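Local coordinates for protein sulfotransferase (Mycobacterium tuberculosis, PDB 2ZQ5) that probably transfers a sulfuryl group, as sulfotransferases do, usually from the donor PAPS to an acceptor molecule that is not established here, at residues A[121-126]-A[135-140]; A[141-146]-A[166-171]. All coordinates share one frame; numbering follows the deposited sequence.

Contact 1 of 2, residues A[121-126]-A[135-140]; sequences HMWLAE and ETWESN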
loop_
_atom_site.group_PDB
_atom_site.type_symbol
_atom_site.label_atom_id
_atom_site.label_comp_id
_atom_site.label_asym_id
_atom_site.label_seq_id
_atom_site.Cartn_x
_atom_site.Cartn_y
_atom_site.Cartn_z
ATOM N N HIS A 121 3.576 11.345 0.446
ATOM C CA HIS A 121 2.749 12.078 -0.501
ATOM C C HIS A 121 2.691 11.341 -1.828
ATOM O O HIS A 121 3.701 10.857 -2.336
ATOM C CB HIS A 121 3.302 13.491 -0.681
ATOM C CG HIS A 121 3.411 14.244 0.604
ATOM N ND1 HIS A 121 2.317 14.783 1.248
ATOM C CD2 HIS A 121 4.470 14.462 1.416
ATOM C CE1 HIS A 121 2.700 15.298 2.403
ATOM N NE2 HIS A 121 4.002 15.114 2.530
ATOM N N MET A 122 1.486 11.266 -2.377
ATOM C CA MET A 122 1.232 10.576 -3.628
ATOM C C MET A 122 2.251 10.860 -4.733
ATOM O O MET A 122 2.831 9.932 -5.299
ATOM C CB MET A 122 -0.183 10.925 -4.108
ATOM C CG MET A 122 -0.761 10.021 -5.186
ATOM S SD MET A 122 0.117 10.049 -6.751
ATOM C CE MET A 122 -0.074 11.697 -7.227
ATOM N N TRP A 123 2.490 12.131 -5.040
ATOM C CA TRP A 123 3.411 12.440 -6.123
ATOM C C TRP A 123 4.842 11.986 -5.887
ATOM O O TRP A 123 5.579 11.730 -6.839
ATOM C CB TRP A 123 3.371 13.939 -6.472
ATOM C CG TRP A 123 4.041 14.894 -5.515
ATOM C CD1 TRP A 123 3.610 15.261 -4.270
ATOM C CD2 TRP A 123 5.223 15.661 -5.772
ATOM N NE1 TRP A 123 4.448 16.217 -3.741
ATOM C CE2 TRP A 123 5.446 16.480 -4.643
ATOM C CE3 TRP A 123 6.114 15.738 -6.852
ATOM C CZ2 TRP A 123 6.527 17.369 -4.563
ATOM C CZ3 TRP A 123 7.188 16.622 -6.773
ATOM C CH2 TRP A 123 7.383 17.425 -5.635
ATOM N N LEU A 124 5.230 11.867 -4.624
ATOM C CA LEU A 124 6.579 11.430 -4.299
ATOM C C LEU A 124 6.668 9.909 -4.385
ATOM O O LEU A 124 7.734 9.358 -4.654
ATOM C CB LEU A 124 6.965 11.925 -2.906
ATOM C CG LEU A 124 6.968 13.455 -2.802
ATOM C CD1 LEU A 124 7.149 13.868 -1.351
ATOM C CD2 LEU A 124 8.070 14.041 -3.681
ATOM N N ALA A 125 5.547 9.232 -4.160
ATOM C CA ALA A 125 5.515 7.776 -4.256
ATOM C C ALA A 125 5.543 7.421 -5.742
ATOM O O ALA A 125 6.110 6.404 -6.141
ATOM C CB ALA A 125 4.250 7.233 -3.607
ATOM N N GLU A 126 4.927 8.270 -6.561
ATOM C CA GLU A 126 4.901 8.051 -8.003
ATOM C C GLU A 126 6.244 8.447 -8.608
ATOM O O GLU A 126 6.679 7.870 -9.605
ATOM C CB GLU A 126 3.795 8.885 -8.657
ATOM C CG GLU A 126 2.369 8.450 -8.340
ATOM C CD GLU A 126 1.914 7.252 -9.156
ATOM O OE1 GLU A 126 2.582 6.922 -10.158
ATOM O OE2 GLU A 126 0.875 6.650 -8.804
ATOM N N GLU A 135 5.597 24.870 0.165
ATOM C CA GLU A 135 5.206 26.076 -0.554
ATOM C C GLU A 135 5.662 26.134 -2.012
ATOM O O GLU A 135 5.201 26.984 -2.778
ATOM C CB GLU A 135 5.710 27.319 0.189
ATOM C CG GLU A 135 7.226 27.463 0.268
ATOM C CD GLU A 135 7.863 26.629 1.368
ATOM O OE1 GLU A 135 9.092 26.755 1.558
ATOM O OE2 GLU A 135 7.147 25.857 2.043
ATOM N N THR A 136 6.549 25.226 -2.408
ATOM C CA THR A 136 7.056 25.220 -3.779
ATOM C C THR A 136 6.364 24.245 -4.722
ATOM O O THR A 136 6.558 24.309 -5.932
ATOM C CB THR A 136 8.561 24.884 -3.823
ATOM O OG1 THR A 136 8.758 23.520 -3.424
ATOM C CG2 THR A 136 9.346 25.804 -2.898
ATOM N N TRP A 137 5.555 23.345 -4.180
ATOM C CA TRP A 137 4.902 22.345 -5.016
ATOM C C TRP A 137 4.119 22.872 -6.215
ATOM O O TRP A 137 4.265 22.351 -7.318
ATOM C CB TRP A 137 4.000 21.456 -4.163
ATOM C CG TRP A 137 4.756 20.619 -3.166
ATOM C CD1 TRP A 137 6.080 20.725 -2.832
ATOM C CD2 TRP A 137 4.213 19.592 -2.332
ATOM N NE1 TRP A 137 6.391 19.828 -1.839
ATOM C CE2 TRP A 137 5.263 19.121 -1.513
ATOM C CE3 TRP A 137 2.940 19.024 -2.195
ATOM C CZ2 TRP A 137 5.078 18.109 -0.566
ATOM C CZ3 TRP A 137 2.757 18.017 -1.255
ATOM C CH2 TRP A 137 3.822 17.572 -0.452
ATOM N N GLU A 138 3.293 23.896 -6.008
ATOM C CA GLU A 138 2.493 24.444 -7.101
ATOM C C GLU A 138 3.327 25.072 -8.216
ATOM O O GLU A 138 2.797 25.425 -9.272
ATOM C CB GLU A 138 1.498 25.479 -6.566
ATOM C CG GLU A 138 0.391 24.917 -5.681
ATOM C CD GLU A 138 -0.452 23.863 -6.377
ATOM O OE1 GLU A 138 -0.502 23.859 -7.626
ATOM O OE2 GLU A 138 -1.081 23.046 -5.673
ATOM N N SER A 139 4.629 25.212 -7.978
ATOM C CA SER A 139 5.535 25.788 -8.966
ATOM C C SER A 139 6.525 24.735 -9.455
ATOM O O SER A 139 7.368 25.011 -10.309
ATOM C CB SER A 139 6.308 26.961 -8.355
ATOM O OG SER A 139 5.431 27.985 -7.913
ATOM N N ASN A 140 6.411 23.527 -8.911
ATOM C CA ASN A 140 7.297 22.422 -9.261
ATOM C C ASN A 140 6.838 21.699 -10.524
ATOM O O ASN A 140 5.703 21.224 -10.609
ATOM C CB ASN A 140 7.378 21.440 -8.084
ATOM C CG ASN A 140 8.314 20.272 -8.348
ATOM O OD1 ASN A 140 8.027 19.402 -9.172
ATOM N ND2 ASN A 140 9.439 20.248 -7.644
#
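Trp137 reaches from the loop 135-140 to the start of helix 122-126 and meets His121 and Trp123 there. Both meetings are T-shaped aromatic contacts, and Trp137 plays a different part in each. Toward His121 it offers its edge. Trp137 CH2 points at the imidazole face of His121, 3.5 Å above the plane and over the ring centre. The two planes stand at 75°. Toward Trp123 it offers a face. The pyrrole edge of Trp123 comes down on the six-membered ring of Trp137, with the planes at 70°. Trp123 NE1 lies 3.5 Å from Trp137 CZ3, offset toward the rim. Trp123 CZ2 continues along the same indole and lies 3.7 Å from Trp137 CE2. Trp123 CG sits between its own backbone N and carbonyl carbon (chi1 74°), and this turns the indole toward the loop.

His121, Trp123 and Trp137 thus form an aromatic cluster. It is part of the sulfotransferase fold, which is built on a parallel sheet as in P-loop kinases. The cluster joins a short helix just after edge strand 117-119 to the loop leading into helix 141-156. Tyr143 of that helix adds a fourth ring, edge-to-face with Trp123.

Polar groups take a lesser part. The amide of Asn140 crosses the benzo end of Trp123, its plane turned steeply against the indole. Asn140 OD1 is 3.8 Å from Trp123 CZ3. That oxygen is also hydrogen-bonded to Tyr143 N, so Asn140 caps helix 141-156 while packing on the indole. Trp137 NE1 donates to Pro132 O, which helps fix the rotation of its ring. In the short helix, His121 O, at the N-cap, accepts from both Leu124 N and Ala125 N.

Contact 2 of 2, residues A[141-146]-A[166-171]; sequences PLYRQL and MAAYEL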
loop_
_atom_site.group_PDB
_atom_site.type_symbol
_atom_site.label_atom_id
_atom_site.label_comp_id
_atom_site.label_asym_id
_atom_site.label_seq_id
_atom_site.Cartn_x
_atom_site.Cartn_y
_atom_site.Cartn_z
ATOM N N PRO A 141 7.722 21.611 -11.529
ATOM C CA PRO A 141 7.429 20.951 -12.802
ATOM C C PRO A 141 6.825 19.557 -12.651
ATOM O O PRO A 141 5.791 19.254 -13.244
ATOM C CB PRO A 141 8.791 20.923 -13.488
ATOM C CG PRO A 141 9.415 22.198 -13.011
ATOM C CD PRO A 141 9.087 22.167 -11.534
ATOM N N LEU A 142 7.469 18.712 -11.852
ATOM C CA LEU A 142 6.984 17.352 -11.651
ATOM C C LEU A 142 5.660 17.276 -10.894
ATOM O O LEU A 142 4.780 16.497 -11.260
ATOM C CB LEU A 142 8.054 16.514 -10.945
ATOM C CG LEU A 142 9.329 16.284 -11.768
ATOM C CD1 LEU A 142 10.320 15.455 -10.966
ATOM C CD2 LEU A 142 8.979 15.579 -13.072
ATOM N N TYR A 143 5.506 18.077 -9.843
ATOM C CA TYR A 143 4.256 18.065 -9.088
ATOM C C TYR A 143 3.107 18.486 -9.996
ATOM O O TYR A 143 2.071 17.826 -10.052
ATOM C CB TYR A 143 4.320 19.026 -7.901
ATOM C CG TYR A 143 3.017 19.113 -7.134
ATOM C CD1 TYR A 143 2.689 18.164 -6.167
ATOM C CD2 TYR A 143 2.098 20.131 -7.395
ATOM C CE1 TYR A 143 1.481 18.225 -5.476
ATOM C CE2 TYR A 143 0.885 20.201 -6.711
ATOM C CZ TYR A 143 0.584 19.243 -5.752
ATOM O OH TYR A 143 -0.614 19.307 -5.075
ATOM N N ARG A 144 3.297 19.598 -10.699
ATOM C CA ARG A 144 2.277 20.109 -11.607
ATOM C C ARG A 144 1.975 19.074 -12.680
ATOM O O ARG A 144 0.821 18.880 -13.059
ATOM C CB ARG A 144 2.755 21.410 -12.254
ATOM C CG ARG A 144 2.953 22.551 -11.269
ATOM C CD ARG A 144 3.586 23.754 -11.950
ATOM N NE ARG A 144 2.801 24.209 -13.092
ATOM C CZ ARG A 144 1.620 24.814 -13.000
ATOM N NH1 ARG A 144 1.076 25.048 -11.814
ATOM N NH2 ARG A 144 0.980 25.183 -14.101
ATOM N N GLN A 145 3.024 18.415 -13.160
ATOM C CA GLN A 145 2.893 17.385 -14.182
ATOM C C GLN A 145 1.960 16.288 -13.678
ATOM O O GLN A 145 0.987 15.934 -14.344
ATOM C CB GLN A 145 4.275 16.807 -14.508
ATOM C CG GLN A 145 4.289 15.719 -15.568
ATOM C CD GLN A 145 5.699 15.332 -15.976
ATOM O OE1 GLN A 145 6.444 16.149 -16.520
ATOM N NE2 GLN A 145 6.072 14.084 -15.714
ATOM N N LEU A 146 2.250 15.761 -12.493
ATOM C CA LEU A 146 1.429 14.709 -11.904
ATOM C C LEU A 146 0.047 15.223 -11.513
ATOM O O LEU A 146 -0.955 14.535 -11.705
ATOM C CB LEU A 146 2.127 14.121 -10.675
ATOM C CG LEU A 146 3.422 13.347 -10.944
ATOM C CD1 LEU A 146 4.070 12.958 -9.627
ATOM C CD2 LEU A 146 3.119 12.111 -11.776
ATOM N N MET A 166 -5.529 9.287 -6.975
ATOM C CA MET A 166 -5.513 10.063 -5.745
ATOM C C MET A 166 -4.913 11.440 -6.010
ATOM O O MET A 166 -4.116 11.605 -6.935
ATOM C CB MET A 166 -4.681 9.313 -4.702
ATOM C CG MET A 166 -4.495 10.017 -3.376
ATOM S SD MET A 166 -3.425 9.046 -2.293
ATOM C CE MET A 166 -4.637 8.092 -1.385
ATOM N N ALA A 167 -5.300 12.429 -5.208
ATOM C CA ALA A 167 -4.762 13.775 -5.373
ATOM C C ALA A 167 -3.258 13.703 -5.134
ATOM O O ALA A 167 -2.800 12.975 -4.254
ATOM C CB ALA A 167 -5.409 14.731 -4.380
ATOM N N ALA A 168 -2.497 14.464 -5.914
ATOM C CA ALA A 168 -1.041 14.471 -5.812
ATOM C C ALA A 168 -0.498 14.769 -4.418
ATOM O O ALA A 168 0.578 14.297 -4.054
ATOM C CB ALA A 168 -0.459 15.467 -6.815
ATOM N N TYR A 169 -1.242 15.539 -3.631
ATOM C CA TYR A 169 -0.794 15.906 -2.291
ATOM C C TYR A 169 -1.283 14.986 -1.174
ATOM O O TYR A 169 -0.862 15.124 -0.026
ATOM C CB TYR A 169 -1.229 17.343 -1.994
ATOM C CG TYR A 169 -2.722 17.540 -2.089
ATOM C CD1 TYR A 169 -3.564 17.159 -1.046
ATOM C CD2 TYR A 169 -3.300 18.071 -3.243
ATOM C CE1 TYR A 169 -4.944 17.303 -1.145
ATOM C CE2 TYR A 169 -4.679 18.217 -3.355
ATOM C CZ TYR A 169 -5.493 17.831 -2.302
ATOM O OH TYR A 169 -6.858 17.978 -2.406
ATOM N N GLU A 170 -2.167 14.052 -1.507
ATOM C CA GLU A 170 -2.702 13.126 -0.511
ATOM C C GLU A 170 -1.688 12.055 -0.126
ATOM O O GLU A 170 -0.785 11.741 -0.896
ATOM C CB GLU A 170 -3.968 12.451 -1.039
ATOM C CG GLU A 170 -5.192 13.350 -1.097
ATOM C CD GLU A 170 -6.430 12.604 -1.561
ATOM O OE1 GLU A 170 -6.513 12.259 -2.759
ATOM O OE2 GLU A 170 -7.319 12.350 -0.722
ATOM N N LEU A 171 -1.847 11.489 1.067
ATOM C CA LEU A 171 -0.933 10.449 1.532
ATOM C C LEU A 171 -1.267 9.097 0.913
ATOM O O LEU A 171 -2.424 8.670 0.901
ATOM C CB LEU A 171 -0.966 10.355 3.060
ATOM C CG LEU A 171 -0.602 11.634 3.824
ATOM C CD1 LEU A 171 -0.542 11.333 5.310
ATOM C CD2 LEU A 171 0.742 12.167 3.348
#
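Tyr143 reaches from helix 141-156 to the loop 166-171, and its ring meets Ala168 and Tyr169. The tight part is at Ala168. Its methyl group points toward the helix, and Ala168 CB lies 3.6 Å from Tyr143 CE1. The methyl approaches the phenol obliquely, with Ala168 CB 4.1 Å from Tyr143 CZ. Tyr143 CG is anti to the backbone N (chi1 177°), and this extends the ring from the helix toward the loop. Both residues are buried. Trp123 of helix 122-126 also touches Ala168.

The outer part is thinner. Tyr169 is exposed and buries little surface here. Its ring edge meets the phenol oxygen in plane: Tyr143 OH is 3.5 Å from Tyr169 CD2 and 3.7 Å from Tyr169 CB. The Tyr169 ring folds back over its own turn, with Ala167 CB 3.7 Å above one face.

The segment owes its shape to a type I beta turn from Ala167 to Glu170, in the loop before helix 175-178. Glu170 N donates to Ala167 O at 3.0 Å. The Glu170 side chain returns across the turn, and Glu170 OE1 accepts a hydrogen bond from Ala167 N at 2.7 Å, through its anti lone pair. This pair of bonds holds the turn that presents Ala168 and Tyr169 to the helix. Between helix and turn themselves the contact is van der Waals packing of a phenol against a methyl and a ring edge, so the fit depends on shape rather than on polar pairing.

Overall arrangement
Contacts 1 and 2 are parts of one packing unit, with centres about 5 Å apart. They follow in series along the chain: Asn140 ends contact 1 and Pro141 opens contact 2. Backbone bonds join the short helix to the turn, with Met122 N 2.8 Å from Glu170 O and Trp123 N 3.1 Å from Ala168 O. Packing joins them too, as Met122 CE lies 3.3 Å from Ala168 CA. Tyr143 also connects the two, since its ring meets Trp137. Both contacts lie on the same side of the chain's centre, about 19 Å and 17 Å from it (centre to centre).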